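Local coordinates for protein early endosome antigen 1 (Homo sapiens, PDB 3MJH) that probably acts as a Rab5 effector in early endosome tethering and fusion, its C2H2 zinc finger binding the GTPase, at residues P9-S14 with F22-A27. Numbering follows the deposited sequence.
With ZN (zinc ion), chain G.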
ATOM      1  N   PRO B   9      -8.704  11.415   3.304  1.00 35.52           N
ATOM      2  CA  PRO B   9      -8.754  10.237   4.188  1.00 35.94           C
ATOM      3  C   PRO B   9      -9.395  10.474   5.571  1.00 36.50           C
ATOM      4  O   PRO B   9      -9.799   9.512   6.225  1.00 35.98           O
ATOM      5  CB  PRO B   9      -7.288   9.811   4.309  1.00 35.37           C
ATOM      6  CG  PRO B   9      -6.499  11.002   3.942  1.00 36.28           C
ATOM      7  CD  PRO B   9      -7.321  11.788   2.954  1.00 35.66           C
ATOM      8  N   GLN B  10      -9.517  11.734   5.990  1.00 37.05           N
ATOM      9  CA  GLN B  10     -10.079  12.066   7.302  1.00 38.17           C
ATOM     10  C   GLN B  10     -11.606  12.090   7.356  1.00 38.49           C
ATOM     11  O   GLN B  10     -12.211  11.616   8.327  1.00 38.91           O
ATOM     12  CB  GLN B  10      -9.520  13.403   7.794  1.00 38.56           C
ATOM     13  CG  GLN B  10      -8.152  13.290   8.432  1.00 41.40           C
ATOM     14  CD  GLN B  10      -8.233  12.842   9.880  1.00 45.12           C
ATOM     15  OE1 GLN B  10      -8.928  13.459  10.691  1.00 47.45           O
ATOM     16  NE2 GLN B  10      -7.521  11.769  10.213  1.00 45.14           N
ATOM     17  N   CYS B  11     -12.232  12.665   6.337  1.00 38.67           N
ATOM     18  CA  CYS B  11     -13.691  12.733   6.315  1.00 38.76           C
ATOM     19  C   CYS B  11     -14.300  12.105   5.070  1.00 38.94           C
ATOM     20  O   CYS B  11     -15.509  12.129   4.893  1.00 39.05           O
ATOM     21  CB  CYS B  11     -14.170  14.179   6.492  1.00 38.90           C
ATOM     22  SG  CYS B  11     -13.720  15.255   5.144  1.00 37.45           S
ATOM     23  N   MET B  12     -13.460  11.522   4.220  1.00 39.40           N
ATOM     24  CA  MET B  12     -13.905  10.891   2.968  1.00 39.88           C
ATOM     25  C   MET B  12     -14.502  11.880   1.953  1.00 40.14           C
ATOM     26  O   MET B  12     -15.038  11.461   0.937  1.00 39.87           O
ATOM     27  CB  MET B  12     -14.885   9.733   3.223  1.00 39.83           C
ATOM     28  CG  MET B  12     -14.428   8.680   4.232  1.00 40.89           C
ATOM     29  SD  MET B  12     -12.797   8.009   3.903  1.00 43.21           S
ATOM     30  CE  MET B  12     -12.864   6.453   4.774  1.00 40.64           C
ATOM     31  N   LYS B  13     -14.413  13.182   2.231  1.00 40.94           N
ATOM     32  CA  LYS B  13     -14.829  14.200   1.250  1.00 42.05           C
ATOM     33  C   LYS B  13     -14.071  13.997  -0.069  1.00 42.19           C
ATOM     34  O   LYS B  13     -12.841  13.848  -0.085  1.00 42.03           O
ATOM     35  CB  LYS B  13     -14.617  15.621   1.809  1.00 42.47           C
ATOM     36  CG  LYS B  13     -15.250  16.747   0.994  1.00 43.95           C
ATOM     37  CD  LYS B  13     -15.375  18.016   1.837  1.00 46.34           C
ATOM     38  CE  LYS B  13     -15.775  19.234   1.002  1.00 47.41           C
ATOM     39  NZ  LYS B  13     -17.141  19.112   0.397  1.00 49.60           N
ATOM     40  N   SER B  14     -14.820  13.936  -1.165  1.00 42.36           N
ATOM     41  CA  SER B  14     -14.227  13.848  -2.488  1.00 42.39           C
ATOM     42  C   SER B  14     -14.064  15.248  -3.064  1.00 42.29           C
ATOM     43  O   SER B  14     -15.040  15.988  -3.203  1.00 42.06           O
ATOM     44  CB  SER B  14     -15.086  12.997  -3.418  1.00 42.54           C
ATOM     45  OG  SER B  14     -14.349  12.635  -4.570  1.00 43.72           O
ATOM     46  N   PHE B  22      -5.543  19.437  -0.949  1.00 33.49           N
ATOM     47  CA  PHE B  22      -4.571  20.094  -0.068  1.00 32.66           C
ATOM     48  C   PHE B  22      -5.193  21.290   0.640  1.00 33.15           C
ATOM     49  O   PHE B  22      -5.024  21.446   1.855  1.00 32.57           O
ATOM     50  CB  PHE B  22      -3.354  20.588  -0.855  1.00 32.20           C
ATOM     51  CG  PHE B  22      -2.335  19.526  -1.145  1.00 30.56           C
ATOM     52  CD1 PHE B  22      -1.456  19.098  -0.157  1.00 28.67           C
ATOM     53  CD2 PHE B  22      -2.231  18.977  -2.420  1.00 29.72           C
ATOM     54  CE1 PHE B  22      -0.505  18.125  -0.429  1.00 28.08           C
ATOM     55  CE2 PHE B  22      -1.277  18.008  -2.703  1.00 28.16           C
ATOM     56  CZ  PHE B  22      -0.414  17.581  -1.698  1.00 29.44           C
ATOM     57  N   LYS B  23      -5.875  22.143  -0.135  1.00 33.74           N
ATOM     58  CA  LYS B  23      -6.638  23.271   0.400  1.00 34.90           C
ATOM     59  C   LYS B  23      -7.633  22.813   1.466  1.00 34.81           C
ATOM     60  O   LYS B  23      -7.627  23.328   2.587  1.00 34.74           O
ATOM     61  CB  LYS B  23      -7.392  24.015  -0.717  1.00 35.17           C
ATOM     62  CG  LYS B  23      -6.561  25.021  -1.510  1.00 36.69           C
ATOM     63  CD  LYS B  23      -7.384  25.693  -2.634  1.00 36.54           C
ATOM     64  CE  LYS B  23      -6.539  26.753  -3.370  1.00 38.45           C
ATOM     65  NZ  LYS B  23      -7.294  27.521  -4.414  1.00 40.68           N
ATOM     66  N   HIS B  24      -8.498  21.860   1.107  1.00 35.24           N
ATOM     67  CA  HIS B  24      -9.499  21.346   2.039  1.00 35.50           C
ATOM     68  C   HIS B  24      -8.851  20.847   3.328  1.00 35.19           C
ATOM     69  O   HIS B  24      -9.253  21.248   4.413  1.00 35.17           O
ATOM     70  CB  HIS B  24     -10.326  20.220   1.411  1.00 35.73           C
ATOM     71  CG  HIS B  24     -10.960  19.315   2.424  1.00 37.20           C
ATOM     72  ND1 HIS B  24     -12.131  19.637   3.078  1.00 38.10           N
ATOM     73  CD2 HIS B  24     -10.562  18.121   2.928  1.00 37.65           C
ATOM     74  CE1 HIS B  24     -12.436  18.672   3.930  1.00 37.64           C
ATOM     75  NE2 HIS B  24     -11.501  17.742   3.858  1.00 38.29           N
ATOM     76  N   TYR B  25      -7.845  19.983   3.198  1.00 35.59           N
ATOM     77  CA  TYR B  25      -7.181  19.374   4.358  1.00 35.66           C
ATOM     78  C   TYR B  25      -6.598  20.420   5.317  1.00 36.25           C
ATOM     79  O   TYR B  25      -6.780  20.328   6.529  1.00 35.72           O
ATOM     80  CB  TYR B  25      -6.082  18.396   3.920  1.00 35.88           C
ATOM     81  CG  TYR B  25      -5.660  17.427   5.009  1.00 35.76           C
ATOM     82  CD1 TYR B  25      -6.200  16.143   5.067  1.00 36.22           C
ATOM     83  CD2 TYR B  25      -4.737  17.799   5.984  1.00 35.22           C
ATOM     84  CE1 TYR B  25      -5.823  15.242   6.059  1.00 36.17           C
ATOM     85  CE2 TYR B  25      -4.364  16.919   6.995  1.00 36.27           C
ATOM     86  CZ  TYR B  25      -4.908  15.634   7.018  1.00 36.46           C
ATOM     87  OH  TYR B  25      -4.547  14.755   7.998  1.00 35.92           O
ATOM     88  N   GLU B  26      -5.897  21.409   4.773  1.00 36.68           N
ATOM     89  CA  GLU B  26      -5.273  22.435   5.618  1.00 37.69           C
ATOM     90  C   GLU B  26      -6.283  23.351   6.335  1.00 37.99           C
ATOM     91  O   GLU B  26      -6.006  23.865   7.430  1.00 38.57           O
ATOM     92  CB  GLU B  26      -4.265  23.264   4.811  1.00 37.65           C
ATOM     93  CG  GLU B  26      -2.981  22.506   4.460  1.00 37.69           C
ATOM     94  CD  GLU B  26      -2.240  21.983   5.686  1.00 38.67           C
ATOM     95  OE1 GLU B  26      -1.830  20.796   5.674  1.00 37.44           O
ATOM     96  OE2 GLU B  26      -2.065  22.756   6.658  1.00 36.89           O
ATOM     97  N   ALA B  27      -7.443  23.544   5.719  1.00 38.15           N
ATOM     98  CA  ALA B  27      -8.493  24.377   6.296  1.00 38.87           C
ATOM     99  C   ALA B  27      -9.295  23.658   7.380  1.00 39.41           C
ATOM    100  O   ALA B  27      -9.867  24.293   8.260  1.00 39.28           O
ATOM    101  CB  ALA B  27      -9.416  24.873   5.205  1.00 38.73           C
TER
HETATM  102 ZN    ZN G  70     -11.597  16.065   5.035  1.00 39.17          ZN
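Gln10 and Tyr25 approach with their CA atoms 8.4 Å apart, and Lys13 and His24 at 8.9 Å, a spacing that keeps the loop 9-14 clear of the helical turns 22-27 and leaves room for a zinc ion between them. No hydrogen bond crosses the gap; the metal makes the join. Cys11 SG binds zinc at 2.3 Å, and His24 NE2 binds it at 2.0 Å from the helix side. Cysteine suits a tight loop because its soft thiolate sulfur reaches the metal on a single CB. The backbone N-H of Lys13 also points at this sulfur in a weak hydrogen bond (Lys13 N to Cys11 SG, 3.6 Å), which would be expected to steady negative charge there. His24 offers a longer, flat arm: with CG anti to the backbone N (chi1 157°), the imidazole leaves the helix toward the loop and brings NE2 to the metal. Beside it, the extended methylenes of Lys13 cross the ring obliquely, with CD 3.7 Å from His24 CE1; lysine suits this exposed place because its long aliphatic chain packs on the imidazole while the last torsion bends the ammonium away. On the other flank, Gln10 CG lies 3.9 Å from Tyr25 CE1; the amide plane stands 75° from the phenol ring, so glutamine packs through its methylenes and keeps its polar end at the surface. Tyr25 supplies both a buried ring for packing and a hydroxyl, hydrogen-bonded to a basic side chain of the partner protein chain. Cys8 and His29 complete the zinc site, the His29 ring meeting those of both His24 and Tyr25. In this classical Cys2His2 finger, the metal thus ties the loop preceding strand 14-15 to helix 18-28.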